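Local structure of cobalamin biosynthesis precorrin-6Y methylase (CbiE) (Archaeoglobus fulgidus, 2BB3) at residues G30-R33 and G34-T37; Y51-R54 and R55-E58. The protein probably transfers a methyl group from S-adenosyl-L-methionine to a precorrin ring intermediate on the pathway to adenosylcobalamin. One frame throughout, in Å; residues are numbered along the deposited sequence.

Both contacts sit at the carboxyl ends of strands in the same parallel sheet, where the chain leaves a strand and turns toward a helix: contact 1 after strand 23-28, contact 2 after strand 49-52, with strand 91-95 between the two. Their centres are 13 Å apart and their nearest atoms about 4 Å, so they come close without touching. Each approaches the bound S-adenosyl-L-homocysteine with one side chain, Thr31 at about 4 Å from the ligand in contact 1 and Arg55 at about 5 Å in contact 2. Contact 1 is a loop folded around a buried glutamine amide, whereas contact 2 is a capped helix start.

Contact 1. Residues G30-R33 and G34-T37; sequences GTCR and GQTT
The side-chain carbonyl oxygen of Gln35 is gripped by two consecutive backbone amides, Thr31 N at 3.1 Å and Cys32 N at 2.8 Å from OE1. This is the glycine-containing loop between strand 23-28 and helix 38-46 of the tetrapyrrole methylase fold, closed by a side chain that reaches back across the turn. The two donors approach differently: Thr31 N lies in the carbonyl plane, while Cys32 N stands above it, 48° out, although its N-H points nearly straight at OE1. With CG beside its own backbone N (chi1 -77°) and the chain extended beyond, Gln35 lies against Cys32, its CD 3.6 Å from Cys32 CB. Farther round the turn a water joins the same residues, donating a hydrogen bond to Cys32 O (2.6 Å) and accepting one from Gln35 N (3.2 Å), so that Gln35 is linked to Cys32 through its backbone N as well as its side chain.

Glycines make the tight path possible. A beta carbon on Gly30 would be pressed against Gln35 CB and against the preceding carbonyl oxygen, and Gly34 takes a positive phi where a side chain would clash with Arg33 O. Thr31 touches the bound S-adenosyl-L-homocysteine and its OG1 is hydrogen-bonded to Ile123 O; its backbone N is one of the two amides held by Gln35, which is consistent with an ordered backbone at this edge of the pocket. Cys32 is fastened a second time by its disulfide to Cys188. Gln35 also packs on Glu120 of the second subunit. At the end of the loop Thr37 is the N-cap of helix 38-46, its OG1 hydrogen-bonded to Ala40 N. Cys32 SG rests 3.5 Å from Gln35 OE1, beside the doubly held oxygen.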
loop_
_atom_site.group_PDB
_atom_site.type_symbol
_atom_site.label_atom_id
_atom_site.label_comp_id
_atom_site.label_asym_id
_atom_site.label_seq_id
_atom_site.Cartn_x
_atom_site.Cartn_y
_atom_site.Cartn_z
ATOM N N GLY A 30 -8.895 -4.978 -4.317
ATOM C CA GLY A 30 -7.950 -4.357 -5.224
ATOM C C GLY A 30 -8.571 -3.120 -5.846
ATOM O O GLY A 30 -9.673 -2.713 -5.464
ATOM N N THR A 31 -7.892 -2.531 -6.820
ATOM C CA THR A 31 -8.387 -1.307 -7.440
ATOM C C THR A 31 -8.719 -1.507 -8.906
ATOM O O THR A 31 -9.750 -1.042 -9.384
ATOM C CB THR A 31 -7.337 -0.186 -7.321
ATOM O OG1 THR A 31 -7.016 0.012 -5.936
ATOM C CG2 THR A 31 -7.870 1.116 -7.910
ATOM N N CYS A 32 -7.832 -2.216 -9.597
ATOM C CA CYS A 32 -7.970 -2.525 -11.018
ATOM C C CYS A 32 -8.275 -4.005 -11.169
ATOM O O CYS A 32 -8.127 -4.772 -10.218
ATOM C CB CYS A 32 -6.660 -2.213 -11.724
ATOM S SG CYS A 32 -6.004 -0.620 -11.164
ATOM N N ARG A 33 -8.698 -4.405 -12.360
ATOM C CA ARG A 33 -8.999 -5.802 -12.619
ATOM C C ARG A 33 -7.692 -6.588 -12.595
ATOM O O ARG A 33 -6.670 -6.118 -13.099
ATOM C CB ARG A 33 -9.682 -5.953 -13.984
ATOM C CG ARG A 33 -11.096 -5.364 -14.049
ATOM C CD ARG A 33 -12.060 -6.159 -13.171
ATOM N NE ARG A 33 -13.120 -5.324 -12.601
ATOM C CZ ARG A 33 -14.336 -5.166 -13.119
ATOM N NH1 ARG A 33 -14.683 -5.789 -14.240
ATOM N NH2 ARG A 33 -15.213 -4.377 -12.509
ATOM N N GLY A 34 -7.725 -7.776 -11.994
ATOM C CA GLY A 34 -6.535 -8.604 -11.921
ATOM C C GLY A 34 -5.524 -8.156 -10.878
ATOM O O GLY A 34 -4.306 -8.235 -11.093
ATOM N N GLN A 35 -6.027 -7.668 -9.745
ATOM C CA GLN A 35 -5.156 -7.224 -8.666
ATOM C C GLN A 35 -5.444 -7.975 -7.390
ATOM O O GLN A 35 -4.903 -7.657 -6.339
ATOM C CB GLN A 35 -5.282 -5.726 -8.438
ATOM C CG GLN A 35 -4.550 -4.919 -9.489
ATOM C CD GLN A 35 -4.431 -3.465 -9.125
ATOM O OE1 GLN A 35 -5.350 -2.889 -8.553
ATOM N NE2 GLN A 35 -3.304 -2.855 -9.468
ATOM N N THR A 36 -6.291 -8.992 -7.501
ATOM C CA THR A 36 -6.633 -9.842 -6.373
ATOM C C THR A 36 -5.484 -10.831 -6.167
ATOM O O THR A 36 -4.825 -11.227 -7.137
ATOM C CB THR A 36 -7.935 -10.601 -6.654
ATOM O OG1 THR A 36 -8.085 -11.675 -5.717
ATOM C CG2 THR A 36 -7.943 -11.139 -8.082
ATOM N N THR A 37 -5.238 -11.225 -4.915
ATOM C CA THR A 37 -4.148 -12.151 -4.608
ATOM C C THR A 37 -4.628 -13.585 -4.407
ATOM O O THR A 37 -5.770 -13.817 -4.001
ATOM C CB THR A 37 -3.366 -11.715 -3.341
ATOM O OG1 THR A 37 -4.228 -11.760 -2.196
ATOM C CG2 THR A 37 -2.831 -10.301 -3.513
HETATM O O HOH W 1 -8.959 -6.772 -8.728
#

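Contact 2. Residues Y51-R54 and R55-E58; sequences YGSR and RALE
With chi1 at 75°, Ser53 sets its OG between its own backbone N and carbonyl carbon, facing the first turn of helix 54-59, and Leu57, with CG beside its backbone N (chi1 -59°), reaches back toward Gly52 and the Ser53 carbonyl. Ser53 is the N-cap: OG accepts from Ala56 N at 3.1 Å, with the N-H aimed almost straight at it. Its carbonyl starts the helical bonding, Leu57 N lying 2.9 Å from Ser53 O, and Glu58 N follows at 2.7 Å from Arg54 O. The branch of Leu57 lies against the carbonyl oxygens that lead into the helix, CG 3.2 Å from Ser53 O and CD1 3.3 Å from Gly52 O. CD2 turns to the CA of Gly52, where a beta carbon would meet it too tightly. Replacing Leu57 by an alanine would probably open a gap over Gly52 and leave Ile70 and Ile94 without the branch they pack on. On the outer side Arg54 and Glu58, one turn apart, form a salt bridge, but its very short separation and the second conformer of Arg54 leave the detail doubtful. Arg55 makes a cation-pi contact with Tyr208. Within the beta-alpha-beta unit, strand 49-52 runs into this helix, whose inner side chains Ala56 and Leu57 rest on strand 91-95 and, through Leu57, on strand 68-70.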
loop_
_atom_site.group_PDB
_atom_site.type_symbol
_atom_site.label_atom_id
_atom_site.label_comp_id
_atom_site.label_asym_id
_atom_site.label_seq_id
_atom_site.Cartn_x
_atom_site.Cartn_y
_atom_site.Cartn_z
ATOM N N TYR A 51 -19.851 -10.512 2.262
ATOM C CA TYR A 51 -20.428 -9.180 2.339
ATOM C C TYR A 51 -19.501 -8.178 1.668
ATOM O O TYR A 51 -18.288 -8.382 1.619
ATOM C CB TYR A 51 -20.648 -8.742 3.787
ATOM C CG TYR A 51 -21.750 -9.496 4.483
ATOM C CD1 TYR A 51 -21.483 -10.671 5.170
ATOM C CD2 TYR A 51 -23.063 -9.031 4.453
ATOM C CE1 TYR A 51 -22.486 -11.362 5.815
ATOM C CE2 TYR A 51 -24.082 -9.720 5.095
ATOM C CZ TYR A 51 -23.780 -10.883 5.772
ATOM O OH TYR A 51 -24.768 -11.592 6.400
ATOM N N GLY A 52 -20.082 -7.097 1.166
ATOM C CA GLY A 52 -19.306 -6.057 0.525
ATOM C C GLY A 52 -20.179 -5.126 -0.294
ATOM O O GLY A 52 -21.296 -5.476 -0.669
ATOM N N SER A 53 -19.670 -3.932 -0.572
ATOM C CA SER A 53 -20.379 -2.956 -1.398
ATOM C C SER A 53 -20.408 -3.511 -2.812
ATOM O O SER A 53 -19.620 -4.404 -3.148
ATOM C CB SER A 53 -19.606 -1.648 -1.440
ATOM O OG SER A 53 -18.483 -1.804 -2.293
ATOM N N ARG A 54 -21.312 -3.042 -3.672
ATOM C CA ARG A 54 -21.331 -3.620 -5.021
ATOM C C ARG A 54 -19.989 -3.450 -5.729
ATOM O O ARG A 54 -19.509 -4.405 -6.346
ATOM C CB ARG A 54 -22.469 -3.059 -5.898
ATOM C CG ARG A 54 -22.843 -4.008 -7.076
ATOM C CD ARG A 54 -23.936 -3.472 -8.025
ATOM N NE ARG A 54 -24.766 -4.551 -8.578
ATOM C CZ ARG A 54 -24.391 -5.404 -9.533
ATOM N NH1 ARG A 54 -23.186 -5.325 -10.081
ATOM N NH2 ARG A 54 -25.223 -6.361 -9.926
ATOM N N ARG A 55 -19.361 -2.273 -5.650
ATOM C CA ARG A 55 -18.060 -2.141 -6.305
ATOM C C ARG A 55 -17.062 -3.184 -5.816
ATOM O O ARG A 55 -16.379 -3.820 -6.617
ATOM C CB ARG A 55 -17.472 -0.747 -6.068
ATOM C CG ARG A 55 -17.893 0.311 -7.085
ATOM C CD ARG A 55 -17.053 1.591 -6.937
ATOM N NE ARG A 55 -15.618 1.326 -7.056
ATOM C CZ ARG A 55 -15.024 0.889 -8.165
ATOM N NH1 ARG A 55 -15.731 0.665 -9.269
ATOM N NH2 ARG A 55 -13.715 0.671 -8.172
ATOM N N ALA A 56 -16.979 -3.359 -4.501
ATOM C CA ALA A 56 -16.046 -4.331 -3.957
ATOM C C ALA A 56 -16.382 -5.738 -4.466
ATOM O O ALA A 56 -15.485 -6.488 -4.830
ATOM C CB ALA A 56 -16.051 -4.293 -2.424
ATOM N N LEU A 57 -17.665 -6.091 -4.501
ATOM C CA LEU A 57 -18.062 -7.410 -4.991
ATOM C C LEU A 57 -17.798 -7.552 -6.480
ATOM O O LEU A 57 -17.298 -8.582 -6.933
ATOM C CB LEU A 57 -19.542 -7.675 -4.688
ATOM C CG LEU A 57 -19.858 -7.619 -3.194
ATOM C CD1 LEU A 57 -21.359 -7.799 -2.950
ATOM C CD2 LEU A 57 -19.051 -8.696 -2.468
ATOM N N GLU A 58 -18.137 -6.515 -7.236
ATOM C CA GLU A 58 -17.916 -6.534 -8.673
ATOM C C GLU A 58 -16.428 -6.764 -8.945
ATOM O O GLU A 58 -16.047 -7.735 -9.607
ATOM C CB GLU A 58 -18.393 -5.216 -9.311
ATOM C CG GLU A 58 -19.923 -5.088 -9.413
ATOM C CD GLU A 58 -20.413 -3.746 -9.980
ATOM O OE1 GLU A 58 -21.549 -3.701 -10.519
ATOM O OE2 GLU A 58 -19.682 -2.733 -9.878
#